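Local coordinates for protein beta-galactosidase (Bacillus circulans subsp. alkalophilus, PDB 3TTY) that hydrolyses terminal beta-galactosyl residues from beta-galactosides, and binds galactose in a pocket of its TIM-barrel glycoside hydrolase domain, at residues A[642-654]-A[659-673]. Numbering follows the deposited sequence.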
loop_
_atom_site.group_PDB
_atom_site.type_symbol
_atom_site.label_atom_id
_atom_site.label_comp_id
_atom_site.label_asym_id
_atom_site.label_seq_id
_atom_site.Cartn_x
_atom_site.Cartn_y
_atom_site.Cartn_z
ATOM N N PHE A 642 -6.937 -20.346 42.923
ATOM C CA PHE A 642 -7.237 -21.597 42.249
ATOM C C PHE A 642 -7.001 -22.764 43.184
ATOM O O PHE A 642 -6.191 -22.676 44.107
ATOM C CB PHE A 642 -6.357 -21.754 40.998
ATOM C CG PHE A 642 -4.879 -21.873 41.298
ATOM C CD1 PHE A 642 -4.093 -20.737 41.457
ATOM C CD2 PHE A 642 -4.277 -23.119 41.424
ATOM C CE1 PHE A 642 -2.731 -20.846 41.737
ATOM C CE2 PHE A 642 -2.908 -23.236 41.694
ATOM C CZ PHE A 642 -2.137 -22.099 41.851
ATOM N N ASP A 643 -7.710 -23.862 42.938
ATOM C CA ASP A 643 -7.487 -25.087 43.687
ATOM C C ASP A 643 -6.223 -25.736 43.147
ATOM O O ASP A 643 -6.139 -26.070 41.964
ATOM C CB ASP A 643 -8.698 -26.021 43.565
ATOM C CG ASP A 643 -8.551 -27.298 44.385
ATOM O OD1 ASP A 643 -7.628 -27.402 45.223
ATOM O OD2 ASP A 643 -9.381 -28.210 44.193
ATOM N N ALA A 644 -5.230 -25.894 44.011
ATOM C CA ALA A 644 -3.942 -26.404 43.583
ATOM C C ALA A 644 -3.898 -27.913 43.728
ATOM O O ALA A 644 -2.867 -28.538 43.484
ATOM C CB ALA A 644 -2.822 -25.754 44.383
ATOM N N GLY A 645 -5.025 -28.498 44.120
ATOM C CA GLY A 645 -5.077 -29.921 44.414
ATOM C C GLY A 645 -4.599 -30.205 45.825
ATOM O O GLY A 645 -3.969 -29.354 46.458
ATOM N N ALA A 646 -4.883 -31.403 46.323
ATOM C CA ALA A 646 -4.604 -31.720 47.721
ATOM C C ALA A 646 -3.224 -32.332 47.960
ATOM O O ALA A 646 -2.880 -32.649 49.098
ATOM C CB ALA A 646 -5.693 -32.630 48.283
ATOM N N SER A 647 -2.433 -32.485 46.900
ATOM C CA SER A 647 -1.144 -33.183 46.991
ATOM C C SER A 647 -0.109 -32.499 47.882
ATOM O O SER A 647 -0.223 -31.313 48.204
ATOM C CB SER A 647 -0.530 -33.399 45.597
ATOM O OG SER A 647 -1.174 -34.450 44.902
ATOM N N ARG A 648 0.903 -33.271 48.275
ATOM C CA ARG A 648 2.095 -32.726 48.910
ATOM C C ARG A 648 2.942 -32.069 47.832
ATOM O O ARG A 648 3.500 -32.753 46.971
ATOM C CB ARG A 648 2.907 -33.833 49.582
ATOM C CG ARG A 648 2.404 -34.240 50.954
ATOM C CD ARG A 648 3.356 -35.241 51.595
ATOM N NE ARG A 648 4.748 -34.810 51.482
ATOM C CZ ARG A 648 5.760 -35.361 52.146
ATOM N NH1 ARG A 648 5.537 -36.368 52.981
ATOM N NH2 ARG A 648 6.993 -34.901 51.978
ATOM N N GLN A 649 3.028 -30.745 47.872
ATOM C CA GLN A 649 3.771 -30.021 46.854
ATOM C C GLN A 649 4.272 -28.677 47.365
ATOM O O GLN A 649 3.603 -28.009 48.154
ATOM C CB GLN A 649 2.912 -29.841 45.594
ATOM C CG GLN A 649 1.552 -29.218 45.850
ATOM C CD GLN A 649 0.621 -29.288 44.644
ATOM O OE1 GLN A 649 1.062 -29.477 43.509
ATOM N NE2 GLN A 649 -0.676 -29.144 44.892
ATOM N N ARG A 650 5.457 -28.287 46.916
ATOM C CA ARG A 650 5.974 -26.972 47.255
ATOM C C ARG A 650 6.179 -26.093 46.026
ATOM O O ARG A 650 6.442 -26.573 44.922
ATOM C CB ARG A 650 7.274 -27.069 48.062
ATOM C CG ARG A 650 8.400 -27.771 47.348
ATOM C CD ARG A 650 9.685 -27.726 48.154
ATOM N NE ARG A 650 10.661 -28.675 47.625
ATOM C CZ ARG A 650 11.869 -28.350 47.179
ATOM N NH1 ARG A 650 12.278 -27.084 47.211
ATOM N NH2 ARG A 650 12.674 -29.296 46.711
ATOM N N ASP A 651 6.037 -24.795 46.237
ATOM C CA ASP A 651 6.359 -23.816 45.231
ATOM C C ASP A 651 7.872 -23.650 45.221
ATOM O O ASP A 651 8.456 -23.213 46.206
ATOM C CB ASP A 651 5.683 -22.497 45.570
ATOM C CG ASP A 651 5.858 -21.471 44.487
ATOM O OD1 ASP A 651 6.764 -21.669 43.642
ATOM O OD2 ASP A 651 5.099 -20.474 44.482
ATOM N N LEU A 652 8.513 -24.020 44.120
ATOM C CA LEU A 652 9.965 -23.978 44.056
ATOM C C LEU A 652 10.493 -22.575 44.335
ATOM O O LEU A 652 11.580 -22.417 44.888
ATOM C CB LEU A 652 10.449 -24.455 42.686
ATOM C CG LEU A 652 11.281 -25.741 42.650
ATOM C CD1 LEU A 652 10.932 -26.683 43.806
ATOM C CD2 LEU A 652 11.137 -26.442 41.308
ATOM N N LEU A 653 9.713 -21.560 43.967
ATOM C CA LEU A 653 10.187 -20.179 43.994
ATOM C C LEU A 653 10.084 -19.516 45.372
ATOM O O LEU A 653 10.899 -18.654 45.705
ATOM C CB LEU A 653 9.460 -19.339 42.942
ATOM C CG LEU A 653 9.699 -19.698 41.471
ATOM C CD1 LEU A 653 8.839 -18.823 40.553
ATOM C CD2 LEU A 653 11.172 -19.571 41.115
ATOM N N THR A 654 9.086 -19.912 46.158
ATOM C CA THR A 654 8.919 -19.403 47.521
ATOM C C THR A 654 9.407 -20.386 48.589
ATOM O O THR A 654 9.688 -19.995 49.718
ATOM C CB THR A 654 7.444 -19.047 47.830
ATOM O OG1 THR A 654 6.628 -20.224 47.743
ATOM C CG2 THR A 654 6.928 -18.004 46.856
ATOM N N SER A 659 -1.352 -26.343 49.044
ATOM C CA SER A 659 -2.377 -27.380 49.085
ATOM C C SER A 659 -3.762 -26.759 49.032
ATOM O O SER A 659 -4.028 -25.748 49.678
ATOM C CB SER A 659 -2.238 -28.228 50.350
ATOM O OG SER A 659 -2.961 -29.440 50.230
ATOM N N GLY A 660 -4.648 -27.370 48.258
ATOM C CA GLY A 660 -5.991 -26.844 48.102
ATOM C C GLY A 660 -5.982 -25.436 47.545
ATOM O O GLY A 660 -5.283 -25.145 46.578
ATOM N N GLN A 661 -6.760 -24.553 48.154
ATOM C CA GLN A 661 -6.858 -23.184 47.671
ATOM C C GLN A 661 -5.525 -22.441 47.752
ATOM O O GLN A 661 -4.883 -22.411 48.800
ATOM C CB GLN A 661 -7.931 -22.436 48.449
ATOM C CG GLN A 661 -9.325 -22.978 48.217
ATOM C CD GLN A 661 -10.027 -22.287 47.069
ATOM O OE1 GLN A 661 -10.425 -21.123 47.180
ATOM N NE2 GLN A 661 -10.186 -22.997 45.959
ATOM N N ALA A 662 -5.108 -21.857 46.631
ATOM C CA ALA A 662 -3.899 -21.043 46.597
ATOM C C ALA A 662 -4.146 -19.775 45.809
ATOM O O ALA A 662 -4.955 -19.752 44.875
ATOM C CB ALA A 662 -2.738 -21.813 46.002
ATOM N N THR A 663 -3.463 -18.708 46.207
ATOM C CA THR A 663 -3.502 -17.475 45.438
ATOM C C THR A 663 -2.164 -17.254 44.752
ATOM O O THR A 663 -1.125 -17.770 45.177
ATOM C CB THR A 663 -3.864 -16.246 46.295
ATOM O OG1 THR A 663 -2.799 -15.975 47.212
ATOM C CG2 THR A 663 -5.154 -16.491 47.067
ATOM N N ILE A 664 -2.213 -16.497 43.670
ATOM C CA ILE A 664 -1.045 -16.203 42.873
ATOM C C ILE A 664 -1.190 -14.745 42.483
ATOM O O ILE A 664 -2.246 -14.323 42.017
ATOM C CB ILE A 664 -0.978 -17.117 41.625
ATOM C CG1 ILE A 664 0.355 -16.942 40.886
ATOM C CG2 ILE A 664 -2.179 -16.872 40.716
ATOM C CD1 ILE A 664 0.498 -17.834 39.632
ATOM N N PRO A 665 -0.140 -13.957 42.716
ATOM C CA PRO A 665 -0.234 -12.511 42.503
ATOM C C PRO A 665 -0.381 -12.170 41.030
ATOM O O PRO A 665 -0.117 -13.019 40.175
ATOM C CB PRO A 665 1.116 -11.986 43.024
ATOM C CG PRO A 665 1.718 -13.106 43.825
ATOM C CD PRO A 665 1.178 -14.371 43.229
ATOM N N ALA A 666 -0.804 -10.941 40.740
ATOM C CA ALA A 666 -0.743 -10.420 39.385
ATOM C C ALA A 666 0.632 -10.719 38.802
ATOM O O ALA A 666 1.638 -10.560 39.479
ATOM C CB ALA A 666 -1.005 -8.904 39.379
ATOM N N ARG A 667 0.668 -11.154 37.543
ATOM C CA ARG A 667 1.920 -11.457 36.848
ATOM C C ARG A 667 2.740 -12.543 37.531
ATOM O O ARG A 667 3.916 -12.730 37.213
ATOM C CB ARG A 667 2.777 -10.198 36.716
ATOM C CG ARG A 667 2.465 -9.357 35.497
ATOM C CD ARG A 667 1.167 -8.588 35.628
ATOM N NE ARG A 667 0.681 -8.201 34.305
ATOM C CZ ARG A 667 0.405 -6.960 33.923
ATOM N NH1 ARG A 667 0.545 -5.945 34.764
ATOM N NH2 ARG A 667 -0.023 -6.742 32.688
ATOM N N GLY A 668 2.120 -13.261 38.461
ATOM C CA GLY A 668 2.854 -14.173 39.319
ATOM C C GLY A 668 3.227 -15.480 38.648
ATOM O O GLY A 668 2.637 -15.862 37.642
ATOM N N VAL A 669 4.218 -16.160 39.212
ATOM C CA VAL A 669 4.641 -17.465 38.721
ATOM C C VAL A 669 4.877 -18.376 39.918
ATOM O O VAL A 669 5.539 -17.986 40.879
ATOM C CB VAL A 669 5.956 -17.375 37.895
ATOM C CG1 VAL A 669 6.465 -18.759 37.518
ATOM C CG2 VAL A 669 5.757 -16.520 36.652
ATOM N N MET A 670 4.320 -19.582 39.856
ATOM C CA MET A 670 4.614 -20.616 40.830
ATOM C C MET A 670 5.071 -21.836 40.053
ATOM O O MET A 670 4.632 -22.071 38.929
ATOM C CB MET A 670 3.369 -20.961 41.653
ATOM C CG MET A 670 2.632 -19.744 42.231
ATOM S SD MET A 670 1.053 -20.144 43.016
ATOM C CE MET A 670 1.609 -21.291 44.273
ATOM N N ILE A 671 5.971 -22.602 40.650
ATOM C CA ILE A 671 6.398 -23.857 40.070
ATOM C C ILE A 671 6.173 -24.940 41.115
ATOM O O ILE A 671 7.008 -25.159 41.997
ATOM C CB ILE A 671 7.877 -23.813 39.653
ATOM C CG1 ILE A 671 8.141 -22.606 38.746
ATOM C CG2 ILE A 671 8.275 -25.096 38.966
ATOM C CD1 ILE A 671 9.598 -22.415 38.416
ATOM N N LEU A 672 5.027 -25.601 41.016
ATOM C CA LEU A 672 4.639 -26.621 41.976
ATOM C C LEU A 672 5.382 -27.909 41.717
ATOM O O LEU A 672 5.292 -28.465 40.631
ATOM C CB LEU A 672 3.139 -26.866 41.889
ATOM C CG LEU A 672 2.242 -25.966 42.743
ATOM C CD1 LEU A 672 2.998 -24.754 43.312
ATOM C CD2 LEU A 672 1.001 -25.549 41.968
ATOM N N GLU A 673 6.116 -28.379 42.719
ATOM C CA GLU A 673 6.834 -29.647 42.643
ATOM C C GLU A 673 5.998 -30.768 43.254
ATOM O O GLU A 673 5.685 -30.734 44.444
ATOM C CB GLU A 673 8.176 -29.538 43.377
ATOM C CG GLU A 673 9.029 -30.794 43.352
ATOM C CD GLU A 673 10.353 -30.607 44.075
ATOM O OE1 GLU A 673 10.325 -30.193 45.252
ATOM O OE2 GLU A 673 11.420 -30.863 43.469
HETATM O O HOH W 1 5.772 -18.225 43.537
#
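F642 and A662 form an antiparallel hydrogen-bonded pair, F642 N giving to A662 O at 2.8 Å and A662 N answering to F642 O. Past the strand ends two further backbone bonds, A644 N to G660 O and G660 N to G645 O, join the loops. Glycine suits both places: at G645 a CB would jam against A644 O, and G660 has positive phi. D643 OD1 takes G645 N from above its carboxylate plane, an Asx turn just where the strand ends. Farther on, E673 N gives to R650 O and L652 N to I671 O at 2.8 Å.

D651 links strand 649-651 and the turn after it to strand 669-673. Its chi1 of -174° swings the buried carboxylate away from its own N, and OD1 receives I671 N at 3.2 Å and L653 N, a second Asx turn, from opposite faces. OD2 lies beside M670 CB and takes a water that also donates to V669 O. Replacing D651 by alanine would probably leave I671 N and L653 N without their shared acceptor and break the water bridge to V669 O.

The extended side chains of R650 and E673 run alongside one another in a salt bridge, E673 OE1 lying 2.8 Å from R650 NE and 2.9 Å from R650 NH2, the planes 65° apart. L652 CD1 sits over the rim of a guanidinium face.

Among apolar contacts, the flat F642 ring fits between ribbon and sheet because A662, over one face, is small and M670 has a flexible thioether: M670 SD meets the ring edge 3.9 Å from F642 CZ, a Met-aromatic contact. I664 also borders the edge. L653 CD1 meets V669 CG1, and L652 CD2 meets I671 CG2; L653 and V669 also touch Y332 of helix 326-336.

A two-stranded ribbon, 640-643 with 661-664, thus packs on a five-stranded antiparallel sheet in which 669-674 neighbours the weakly bonded 649-651, as befits the small all-beta C-terminal domain of this beta-galactosidase, here resting against its TIM barrel.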